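Local coordinates for protein diguanylate cyclase (PDB 5H5O) that binds cyclic GMP through its cyclic nucleotide-binding domain and, as a whole protein, probably makes cyclic di-GMP from two GTP molecules, at residues A[9-14]-A[89-94]; A[38-43]-A[76-81]; A[47-52]-A[64-69]. One frame throughout, in Å; residues are numbered along the deposited sequence.

Interaction 1 (A[9-14]-A[89-94]); sequences EELAFF and RLIELA
The carbonyl oxygen of Phe14 faces two aliphatic branches of the strand: Ile91 CG2 comes to 3.6 Å from Phe14 O, and Leu93 CD2 to 3.8 Å from it. Neither is a hydrogen-bond partner, and no hydrogen bond joins 9-14 to 89-94; the contact is apolar packing of a helix against a strand, the short segment axes 9.8 Å apart and inclined by 71°. Ile91 spreads its two branches along the helix. Its CG2, placed anti to the backbone N while CG1 lies beside that N (chi1 -65°), meets Phe14; the longer branch runs to the preceding turn, where Ile91 CD1 lies 3.9 Å from Leu11 O and 4.3 Å from Leu11 CD1. Leu93 meets the benzyl group of Phe14 at roughly a right angle, with Leu93 CG 3.9 Å from Phe14 CD1, an oblique approach to the ring. Phe14, Ile91 and Leu93 are buried, whereas Leu11 is partly exposed at the margin. The contact seats helix 8-17 on strand 88-93 of the cyclic nucleotide-binding domain. Beyond it, Phe14 also packs on Ile41 of strand 39-44 and on the ring of Phe112 in helix 106-121, to which Glu10 adds a salt bridge with Arg115; Leu93 continues onto Phe98 of helix 95-104, so this corner gathers three helices over one sheet.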
loop_
_atom_site.group_PDB
_atom_site.type_symbol
_atom_site.label_atom_id
_atom_site.label_comp_id
_atom_site.label_asym_id
_atom_site.label_seq_id
_atom_site.Cartn_x
_atom_site.Cartn_y
_atom_site.Cartn_z
ATOM N N GLU A 9 -10.206 -11.354 13.338
ATOM C CA GLU A 9 -11.300 -10.586 12.763
ATOM C C GLU A 9 -11.286 -10.604 11.225
ATOM O O GLU A 9 -12.299 -10.877 10.581
ATOM C CB GLU A 9 -11.183 -9.145 13.249
ATOM C CG GLU A 9 -12.198 -8.219 12.663
ATOM C CD GLU A 9 -12.020 -6.801 13.189
ATOM O OE1 GLU A 9 -10.857 -6.327 13.267
ATOM O OE2 GLU A 9 -13.046 -6.191 13.546
ATOM N N GLU A 10 -10.132 -10.297 10.645
ATOM C CA GLU A 10 -9.983 -10.373 9.193
ATOM C C GLU A 10 -10.330 -11.761 8.634
ATOM O O GLU A 10 -11.067 -11.884 7.644
ATOM C CB GLU A 10 -8.564 -9.967 8.784
ATOM C CG GLU A 10 -8.262 -8.486 8.991
ATOM C CD GLU A 10 -6.778 -8.164 8.836
ATOM O OE1 GLU A 10 -5.963 -9.097 8.658
ATOM O OE2 GLU A 10 -6.426 -6.968 8.886
ATOM N N LEU A 11 -9.799 -12.800 9.275
ATOM C CA LEU A 11 -10.005 -14.158 8.798
ATOM C C LEU A 11 -11.491 -14.425 8.728
ATOM O O LEU A 11 -11.978 -14.858 7.695
ATOM C CB LEU A 11 -9.328 -15.181 9.720
ATOM C CG LEU A 11 -8.266 -16.134 9.171
ATOM C CD1 LEU A 11 -7.583 -15.580 7.920
ATOM C CD2 LEU A 11 -7.231 -16.484 10.277
ATOM N N ALA A 12 -12.206 -14.133 9.815
ATOM C CA ALA A 12 -13.641 -14.384 9.873
ATOM C C ALA A 12 -14.415 -13.545 8.852
ATOM O O ALA A 12 -15.265 -14.073 8.122
ATOM C CB ALA A 12 -14.196 -14.134 11.283
ATOM N N PHE A 13 -14.128 -12.242 8.804
ATOM C CA PHE A 13 -14.873 -11.360 7.905
ATOM C C PHE A 13 -14.554 -11.548 6.423
ATOM O O PHE A 13 -15.462 -11.495 5.591
ATOM C CB PHE A 13 -14.775 -9.886 8.324
ATOM C CG PHE A 13 -15.717 -9.526 9.436
ATOM C CD1 PHE A 13 -17.083 -9.417 9.196
ATOM C CD2 PHE A 13 -15.251 -9.336 10.729
ATOM C CE1 PHE A 13 -17.975 -9.102 10.226
ATOM C CE2 PHE A 13 -16.130 -9.013 11.771
ATOM C CZ PHE A 13 -17.501 -8.894 11.517
ATOM N N PHE A 14 -13.276 -11.733 6.095
ATOM C CA PHE A 14 -12.890 -12.020 4.719
ATOM C C PHE A 14 -13.501 -13.350 4.285
ATOM O O PHE A 14 -13.934 -13.489 3.141
ATOM C CB PHE A 14 -11.367 -12.078 4.568
ATOM C CG PHE A 14 -10.713 -10.715 4.433
ATOM C CD1 PHE A 14 -10.038 -10.371 3.273
ATOM C CD2 PHE A 14 -10.801 -9.779 5.456
ATOM C CE1 PHE A 14 -9.440 -9.110 3.135
ATOM C CE2 PHE A 14 -10.205 -8.533 5.333
ATOM C CZ PHE A 14 -9.512 -8.204 4.161
ATOM N N ARG A 89 -6.572 -25.225 1.124
ATOM C CA ARG A 89 -7.862 -24.548 1.097
ATOM C C ARG A 89 -7.598 -23.069 1.278
ATOM O O ARG A 89 -6.725 -22.679 2.057
ATOM C CB ARG A 89 -8.787 -25.053 2.203
ATOM C CG ARG A 89 -9.301 -26.461 2.025
ATOM C CD ARG A 89 -10.078 -26.862 3.257
ATOM N NE ARG A 89 -11.054 -27.896 2.971
ATOM C CZ ARG A 89 -11.787 -28.501 3.898
ATOM N NH1 ARG A 89 -11.641 -28.163 5.171
ATOM N NH2 ARG A 89 -12.654 -29.443 3.548
ATOM N N LEU A 90 -8.372 -22.258 0.561
ATOM C CA LEU A 90 -8.149 -20.825 0.486
ATOM C C LEU A 90 -9.437 -20.066 0.699
ATOM O O LEU A 90 -10.514 -20.541 0.329
ATOM C CB LEU A 90 -7.618 -20.455 -0.898
ATOM C CG LEU A 90 -6.406 -21.188 -1.475
ATOM C CD1 LEU A 90 -6.094 -20.679 -2.867
ATOM C CD2 LEU A 90 -5.199 -21.003 -0.594
ATOM N N ILE A 91 -9.325 -18.879 1.288
ATOM C CA ILE A 91 -10.384 -17.880 1.145
ATOM C C ILE A 91 -10.119 -17.111 -0.145
ATOM O O ILE A 91 -9.020 -16.590 -0.360
ATOM C CB ILE A 91 -10.404 -16.883 2.309
ATOM C CG1 ILE A 91 -10.751 -17.603 3.621
ATOM C CG2 ILE A 91 -11.394 -15.725 2.021
ATOM C CD1 ILE A 91 -10.234 -16.860 4.837
ATOM N N GLU A 92 -11.118 -17.067 -1.015
ATOM C CA GLU A 92 -11.033 -16.286 -2.240
ATOM C C GLU A 92 -11.915 -15.043 -2.117
ATOM O O GLU A 92 -13.122 -15.145 -1.904
ATOM C CB GLU A 92 -11.454 -17.139 -3.423
ATOM C CG GLU A 92 -11.490 -16.430 -4.766
ATOM C CD GLU A 92 -11.949 -17.361 -5.878
ATOM O OE1 GLU A 92 -11.259 -18.363 -6.152
ATOM O OE2 GLU A 92 -13.006 -17.092 -6.472
ATOM N N LEU A 93 -11.298 -13.871 -2.253
ATOM C CA LEU A 93 -11.997 -12.602 -2.094
ATOM C C LEU A 93 -11.988 -11.817 -3.411
ATOM O O LEU A 93 -10.941 -11.372 -3.873
ATOM C CB LEU A 93 -11.312 -11.810 -0.988
ATOM C CG LEU A 93 -11.999 -10.777 -0.087
ATOM C CD1 LEU A 93 -11.829 -9.418 -0.643
ATOM C CD2 LEU A 93 -13.473 -11.073 0.240
ATOM N N ALA A 94 -13.162 -11.668 -4.016
ATOM C CA ALA A 94 -13.288 -11.001 -5.303
ATOM C C ALA A 94 -13.401 -9.489 -5.158
ATOM O O ALA A 94 -13.708 -8.967 -4.083
ATOM C CB ALA A 94 -14.494 -11.557 -6.084
#

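Interaction 2 (A[38-43]-A[76-81]). With PCG (cyclic guanosine monophosphate), chain C.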
loop_
_atom_site.group_PDB
_atom_site.type_symbol
_atom_site.label_atom_id
_atom_site.label_comp_id
_atom_site.label_asym_id
_atom_site.label_seq_id
_atom_site.Cartn_x
_atom_site.Cartn_y
_atom_site.Cartn_z
ATOM N N GLN A 38 -8.693 -10.969 -7.930
ATOM C CA GLN A 38 -9.047 -11.447 -6.600
ATOM C C GLN A 38 -7.794 -11.700 -5.798
ATOM O O GLN A 38 -6.737 -11.962 -6.367
ATOM C CB GLN A 38 -9.882 -12.726 -6.671
ATOM C CG GLN A 38 -9.194 -13.813 -7.402
ATOM C CD GLN A 38 -9.709 -13.976 -8.799
ATOM O OE1 GLN A 38 -9.197 -13.365 -9.740
ATOM N NE2 GLN A 38 -10.731 -14.817 -8.955
HETATM N N MSE A 39 -7.909 -11.593 -4.474
HETATM C CA MSE A 39 -6.820 -11.974 -3.591
HETATM C C MSE A 39 -7.206 -13.253 -2.881
HETATM O O MSE A 39 -8.363 -13.691 -2.943
HETATM C CB MSE A 39 -6.541 -10.904 -2.546
HETATM C CG MSE A 39 -7.692 -10.669 -1.590
HETATM SE SE MSE A 39 -7.109 -9.557 -0.115
HETATM C CE MSE A 39 -6.072 -10.853 0.903
ATOM N N PHE A 40 -6.242 -13.831 -2.180
ATOM C CA PHE A 40 -6.447 -15.113 -1.516
ATOM C C PHE A 40 -5.856 -15.166 -0.118
ATOM O O PHE A 40 -4.806 -14.592 0.143
ATOM C CB PHE A 40 -5.823 -16.225 -2.353
ATOM C CG PHE A 40 -6.434 -16.363 -3.706
ATOM C CD1 PHE A 40 -7.579 -17.127 -3.884
ATOM C CD2 PHE A 40 -5.878 -15.716 -4.803
ATOM C CE1 PHE A 40 -8.156 -17.251 -5.141
ATOM C CE2 PHE A 40 -6.448 -15.836 -6.055
ATOM C CZ PHE A 40 -7.590 -16.600 -6.226
ATOM N N ILE A 41 -6.524 -15.884 0.780
ATOM C CA ILE A 41 -5.914 -16.218 2.063
ATOM C C ILE A 41 -5.804 -17.741 2.236
ATOM O O ILE A 41 -6.797 -18.476 2.084
ATOM C CB ILE A 41 -6.692 -15.599 3.253
ATOM C CG1 ILE A 41 -6.917 -14.089 3.039
ATOM C CG2 ILE A 41 -5.956 -15.867 4.539
ATOM C CD1 ILE A 41 -8.172 -13.529 3.722
ATOM N N VAL A 42 -4.599 -18.215 2.532
ATOM C CA VAL A 42 -4.405 -19.630 2.847
ATOM C C VAL A 42 -5.034 -19.957 4.208
ATOM O O VAL A 42 -4.743 -19.297 5.210
ATOM C CB VAL A 42 -2.905 -20.001 2.900
ATOM C CG1 VAL A 42 -2.710 -21.532 3.015
ATOM C CG2 VAL A 42 -2.151 -19.444 1.668
ATOM N N VAL A 43 -5.893 -20.972 4.267
ATOM C CA VAL A 43 -6.341 -21.441 5.588
ATOM C C VAL A 43 -5.909 -22.879 5.902
ATOM O O VAL A 43 -5.841 -23.264 7.057
ATOM C CB VAL A 43 -7.849 -21.259 5.823
ATOM C CG1 VAL A 43 -8.264 -19.779 5.593
ATOM C CG2 VAL A 43 -8.652 -22.205 4.959
ATOM N N HIS A 76 -3.355 -4.899 -13.228
ATOM C CA HIS A 76 -2.133 -5.454 -12.661
ATOM C C HIS A 76 -1.883 -6.806 -13.292
ATOM O O HIS A 76 -2.819 -7.570 -13.533
ATOM C CB HIS A 76 -2.298 -5.639 -11.155
ATOM C CG HIS A 76 -1.130 -6.300 -10.485
ATOM N ND1 HIS A 76 0.105 -5.701 -10.387
ATOM C CD2 HIS A 76 -1.023 -7.500 -9.857
ATOM C CE1 HIS A 76 0.928 -6.505 -9.733
ATOM N NE2 HIS A 76 0.269 -7.602 -9.401
ATOM N N ALA A 77 -0.621 -7.110 -13.554
ATOM C CA ALA A 77 -0.256 -8.447 -13.999
ATOM C C ALA A 77 0.382 -9.171 -12.822
ATOM O O ALA A 77 1.268 -8.626 -12.166
ATOM C CB ALA A 77 0.712 -8.380 -15.159
ATOM N N ARG A 78 -0.087 -10.388 -12.559
ATOM C CA ARG A 78 0.389 -11.190 -11.430
ATOM C C ARG A 78 1.920 -11.223 -11.382
ATOM O O ARG A 78 2.578 -11.635 -12.350
ATOM C CB ARG A 78 -0.162 -12.620 -11.508
ATOM C CG ARG A 78 -1.690 -12.759 -11.409
ATOM C CD ARG A 78 -2.234 -12.332 -10.058
ATOM N NE ARG A 78 -3.593 -12.829 -9.836
ATOM C CZ ARG A 78 -4.370 -12.423 -8.832
ATOM N NH1 ARG A 78 -3.918 -11.511 -7.971
ATOM N NH2 ARG A 78 -5.602 -12.909 -8.694
ATOM N N SER A 79 2.471 -10.775 -10.258
ATOM C CA SER A 79 3.917 -10.725 -10.057
ATOM C C SER A 79 4.536 -12.119 -9.899
ATOM O O SER A 79 5.734 -12.304 -10.063
ATOM C CB SER A 79 4.242 -9.910 -8.816
ATOM O OG SER A 79 3.534 -8.697 -8.822
ATOM N N ALA A 80 3.719 -13.101 -9.568
ATOM C CA ALA A 80 4.243 -14.449 -9.428
ATOM C C ALA A 80 3.214 -15.449 -9.885
ATOM O O ALA A 80 2.031 -15.128 -9.985
ATOM C CB ALA A 80 4.661 -14.718 -7.980
ATOM N N GLY A 81 3.674 -16.654 -10.196
ATOM C CA GLY A 81 2.775 -17.774 -10.367
ATOM C C GLY A 81 2.448 -18.347 -8.996
ATOM O O GLY A 81 3.305 -18.371 -8.097
HETATM P PA PCG C . -0.131 -10.529 -7.099
HETATM O O1A PCG C . -1.618 -10.570 -7.214
HETATM O O2A PCG C . 0.900 -9.733 -7.835
HETATM O "O5'" PCG C . 0.044 -11.822 -7.180
HETATM C "C5'" PCG C . 1.348 -12.294 -6.834
HETATM C "C4'" PCG C . 1.478 -11.920 -5.382
HETATM O "O4'" PCG C . 2.653 -12.181 -4.657
HETATM C "C3'" PCG C . 1.220 -10.461 -5.162
HETATM O "O3'" PCG C . -0.084 -10.121 -5.705
HETATM C "C2'" PCG C . 1.444 -10.381 -3.677
HETATM O "O2'" PCG C . 0.296 -10.566 -2.846
HETATM C "C1'" PCG C . 2.433 -11.527 -3.413
HETATM N N9 PCG C . 3.881 -11.361 -3.051
HETATM C C8 PCG C . 4.498 -12.022 -2.064
HETATM N N7 PCG C . 5.791 -11.669 -1.964
HETATM C C5 PCG C . 6.036 -10.765 -2.895
HETATM C C6 PCG C . 7.214 -9.970 -3.334
HETATM O O6 PCG C . 8.293 -10.111 -2.749
HETATM N N1 PCG C . 7.072 -9.098 -4.371
HETATM C C2 PCG C . 5.894 -8.935 -5.018
HETATM N N2 PCG C . 5.817 -8.057 -6.040
HETATM N N3 PCG C . 4.756 -9.642 -4.666
HETATM C C4 PCG C . 4.778 -10.546 -3.632
HETATM O O HOH W 1 -6.763 -15.343 -10.062
#
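Arg78 links the carbonyl oxygen of Gln38, just before strand 39-44, to the phosphate of cyclic GMP. Arg78 NH2 donates to Gln38 O over 2.8 Å, nearly straight at 163°, and reaches that oxygen on a lone pair in the carbonyl plane; the acceptor lies almost in the guanidinium plane as well. Arg78 NH1 adds a weak second bond to the same oxygen and has a further weak bond to Gly67 O. NH2 also gives to a water at 3.0 Å, which in turn donates weakly to Gln38 OE1, while Phe40 CE2 stands 4.0 Å from Arg78 NH2, the nitrogen lying at the ring edge. On the ligand side Arg78 NH1 donates to O1A of the nucleotide at 2.6 Å. A bend at chi2 (-65°) turns the Arg78 chain so that it runs past the phosphate before the guanidinium meets Gln38. The other exocyclic phosphate oxygen, O2A, accepts three bonds: from His76 NE2 at 2.7 Å, in the plane of the imidazole, from Ser79 N at 3.1 Å and from Ser79 OG at 3.0 Å. Phe30 adds a cation-pi contact to Arg78. This is the arginine of the phosphate-binding cassette of the CAP-like cyclic nucleotide-binding fold. The in-plane bond to Gln38 O, with the water on the same NH2, would restrict rotation of the guanidinium, making Gln38 a second-shell residue, and the cationic group would be expected to balance the negative charge of the cyclic phosphate.

Interaction 3 (A[47-52]-A[64-69]). With PCG (cyclic guanosine monophosphate), chain C.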
loop_
_atom_site.group_PDB
_atom_site.type_symbol
_atom_site.label_atom_id
_atom_site.label_comp_id
_atom_site.label_asym_id
_atom_site.label_seq_id
_atom_site.Cartn_x
_atom_site.Cartn_y
_atom_site.Cartn_z
ATOM N N ILE A 47 0.709 -22.487 -0.245
ATOM C CA ILE A 47 0.792 -22.002 -1.601
ATOM C C ILE A 47 2.221 -21.566 -1.884
ATOM O O ILE A 47 2.842 -20.897 -1.060
ATOM C CB ILE A 47 -0.152 -20.820 -1.842
ATOM C CG1 ILE A 47 -1.608 -21.297 -1.889
ATOM C CG2 ILE A 47 0.225 -20.080 -3.152
ATOM C CD1 ILE A 47 -1.863 -22.375 -2.946
ATOM N N ASP A 48 2.740 -21.940 -3.048
ATOM C CA ASP A 48 4.080 -21.517 -3.445
ATOM C C ASP A 48 4.011 -20.414 -4.489
ATOM O O ASP A 48 3.311 -20.543 -5.495
ATOM C CB ASP A 48 4.898 -22.694 -3.996
ATOM C CG ASP A 48 5.253 -23.717 -2.918
ATOM O OD1 ASP A 48 5.008 -23.438 -1.721
ATOM O OD2 ASP A 48 5.786 -24.792 -3.266
ATOM N N LEU A 49 4.741 -19.336 -4.236
ATOM C CA LEU A 49 4.847 -18.239 -5.184
ATOM C C LEU A 49 6.151 -18.327 -5.985
ATOM O O LEU A 49 7.243 -18.372 -5.417
ATOM C CB LEU A 49 4.749 -16.900 -4.459
ATOM C CG LEU A 49 3.483 -16.732 -3.621
ATOM C CD1 LEU A 49 3.439 -15.346 -2.976
ATOM C CD2 LEU A 49 2.250 -16.989 -4.471
ATOM N N ASP A 50 6.022 -18.336 -7.309
ATOM C CA ASP A 50 7.177 -18.422 -8.204
ATOM C C ASP A 50 7.353 -17.104 -8.960
ATOM O O ASP A 50 6.590 -16.789 -9.868
ATOM C CB ASP A 50 7.000 -19.592 -9.178
ATOM C CG ASP A 50 8.255 -19.886 -9.991
ATOM O OD1 ASP A 50 9.129 -19.001 -10.142
ATOM O OD2 ASP A 50 8.359 -21.021 -10.501
ATOM N N PHE A 51 8.378 -16.349 -8.589
ATOM C CA PHE A 51 8.585 -15.028 -9.158
ATOM C C PHE A 51 9.424 -15.014 -10.420
ATOM O O PHE A 51 9.807 -13.945 -10.894
ATOM C CB PHE A 51 9.215 -14.108 -8.126
ATOM C CG PHE A 51 8.328 -13.828 -6.971
ATOM C CD1 PHE A 51 7.569 -12.673 -6.932
ATOM C CD2 PHE A 51 8.225 -14.728 -5.932
ATOM C CE1 PHE A 51 6.733 -12.426 -5.876
ATOM C CE2 PHE A 51 7.394 -14.472 -4.865
ATOM C CZ PHE A 51 6.652 -13.327 -4.836
ATOM N N GLY A 52 9.724 -16.191 -10.952
ATOM C CA GLY A 52 10.503 -16.270 -12.173
ATOM C C GLY A 52 11.960 -15.920 -11.931
ATOM O O GLY A 52 12.394 -15.753 -10.776
ATOM N N GLU A 64 -1.770 -16.774 5.861
ATOM C CA GLU A 64 -1.053 -15.833 5.000
ATOM C C GLU A 64 -1.867 -15.467 3.763
ATOM O O GLU A 64 -2.610 -16.296 3.225
ATOM C CB GLU A 64 0.327 -16.375 4.613
ATOM C CG GLU A 64 1.346 -16.345 5.753
ATOM C CD GLU A 64 2.651 -17.050 5.389
ATOM O OE1 GLU A 64 3.491 -16.428 4.709
ATOM O OE2 GLU A 64 2.829 -18.232 5.767
ATOM N N PHE A 65 -1.721 -14.223 3.316
ATOM C CA PHE A 65 -2.506 -13.710 2.200
ATOM C C PHE A 65 -1.632 -13.280 1.036
ATOM O O PHE A 65 -0.451 -13.008 1.205
ATOM C CB PHE A 65 -3.381 -12.547 2.659
ATOM C CG PHE A 65 -2.610 -11.299 2.979
ATOM C CD1 PHE A 65 -2.338 -10.358 1.987
ATOM C CD2 PHE A 65 -2.176 -11.050 4.270
ATOM C CE1 PHE A 65 -1.631 -9.200 2.277
ATOM C CE2 PHE A 65 -1.477 -9.884 4.570
ATOM C CZ PHE A 65 -1.202 -8.959 3.564
ATOM N N PHE A 66 -2.213 -13.251 -0.151
ATOM C CA PHE A 66 -1.466 -12.889 -1.352
ATOM C C PHE A 66 -2.449 -12.527 -2.434
ATOM O O PHE A 66 -3.618 -12.898 -2.358
ATOM C CB PHE A 66 -0.577 -14.047 -1.823
ATOM C CG PHE A 66 -1.335 -15.318 -2.174
ATOM C CD1 PHE A 66 -1.646 -15.623 -3.493
ATOM C CD2 PHE A 66 -1.700 -16.219 -1.189
ATOM C CE1 PHE A 66 -2.317 -16.809 -3.826
ATOM C CE2 PHE A 66 -2.378 -17.411 -1.512
ATOM C CZ PHE A 66 -2.679 -17.709 -2.819
ATOM N N GLY A 67 -1.979 -11.805 -3.445
ATOM C CA GLY A 67 -2.843 -11.429 -4.546
ATOM C C GLY A 67 -3.579 -10.118 -4.353
ATOM O O GLY A 67 -4.394 -9.740 -5.203
ATOM N N GLU A 68 -3.292 -9.417 -3.254
ATOM C CA GLU A 68 -3.969 -8.142 -2.972
ATOM C C GLU A 68 -3.631 -7.070 -4.017
ATOM O O GLU A 68 -4.450 -6.199 -4.282
ATOM C CB GLU A 68 -3.715 -7.653 -1.530
ATOM C CG GLU A 68 -2.362 -6.950 -1.262
ATOM C CD GLU A 68 -1.153 -7.880 -1.327
ATOM O OE1 GLU A 68 -1.331 -9.095 -1.548
ATOM O OE2 GLU A 68 -0.019 -7.390 -1.144
ATOM N N LEU A 69 -2.446 -7.162 -4.626
ATOM C CA LEU A 69 -2.073 -6.268 -5.731
ATOM C C LEU A 69 -3.021 -6.412 -6.919
ATOM O O LEU A 69 -3.479 -5.413 -7.488
ATOM C CB LEU A 69 -0.636 -6.529 -6.205
ATOM C CG LEU A 69 0.488 -6.387 -5.174
ATOM C CD1 LEU A 69 1.852 -6.614 -5.831
ATOM C CD2 LEU A 69 0.439 -5.024 -4.480
HETATM P PA PCG C . -0.131 -10.529 -7.099
HETATM O O1A PCG C . -1.618 -10.570 -7.214
HETATM O O2A PCG C . 0.900 -9.733 -7.835
HETATM O "O5'" PCG C . 0.044 -11.822 -7.180
HETATM C "C5'" PCG C . 1.348 -12.294 -6.834
HETATM C "C4'" PCG C . 1.478 -11.920 -5.382
HETATM O "O4'" PCG C . 2.653 -12.181 -4.657
HETATM C "C3'" PCG C . 1.220 -10.461 -5.162
HETATM O "O3'" PCG C . -0.084 -10.121 -5.705
HETATM C "C2'" PCG C . 1.444 -10.381 -3.677
HETATM O "O2'" PCG C . 0.296 -10.566 -2.846
HETATM C "C1'" PCG C . 2.433 -11.527 -3.413
HETATM N N9 PCG C . 3.881 -11.361 -3.051
HETATM C C8 PCG C . 4.498 -12.022 -2.064
HETATM N N7 PCG C . 5.791 -11.669 -1.964
HETATM C C5 PCG C . 6.036 -10.765 -2.895
HETATM C C6 PCG C . 7.214 -9.970 -3.334
HETATM O O6 PCG C . 8.293 -10.111 -2.749
HETATM N N1 PCG C . 7.072 -9.098 -4.371
HETATM C C2 PCG C . 5.894 -8.935 -5.018
HETATM N N2 PCG C . 5.817 -8.057 -6.040
HETATM N N3 PCG C . 4.756 -9.642 -4.666
HETATM C C4 PCG C . 4.778 -10.546 -3.632
#
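Ile47 CG2 approaches the ring of Phe66 obliquely in an off-centre CH-pi contact, 4.3 Å from the centroid and 30° off the normal. The methyl lies closest to the far end of the ring, with Ile47 CG2 3.8 Å from Phe66 CZ, and the two side chains cross at about a right angle. Leu49 reaches the ring nearer its CB-bearing end, from the same side as Ile47, Leu49 CD2 standing 4.2 Å from Phe66 CD1. With CG between its backbone N and carbonyl carbon (chi1 60°), Phe66 directs its ring at strand 47-50. The other Leu49 methyl, CD1, lies 3.6 Å from C8 of the cyclic GMP guanine, and Phe51 CZ comes to 3.3 Å from guanine C5. Beyond Phe66, O2' of the cyclic GMP ribose is held by Gly67 N at 2.7 Å and donates a hydrogen bond to Glu68 OE1 (2.5 Å). Gly67 and Glu68 thus form the ribose-binding part of the phosphate-binding cassette; Arg119 pairs with the other carboxylate oxygen of Glu68. The contact closes the interior between the two sheets of the beta-roll: strand 47-50 faces strand 65-66, Val42 of strand 39-44 and Leu60 of strand 58-60 also touch Phe66, and helix 68-72 follows.

Overall arrangement
All three contacts are largely buried, interaction 3 entirely, with Leu11 of interaction 1 and Gln38 of interaction 2 partly exposed. Interaction 1 has no hydrogen bond across it and lies farthest from the nucleotide, joining the N-terminal helix to the outside of a sheet through aliphatic and aromatic groups. Interaction 3 is apolar between the two sheets yet borders the ligand, while interaction 2 is polar and turns on one arginine. Strands 88-93, 39-44 and 65-66 are adjacent in one sheet, joined by backbone hydrogen bonds such as Ile91 N to Ile41 O and Phe40 N to Phe66 O. Interactions 2 and 3 share cyclic GMP: 76-81 supplies donors to the phosphate, 64-69 ribose partners and 47-52 an apolar wall beside the base.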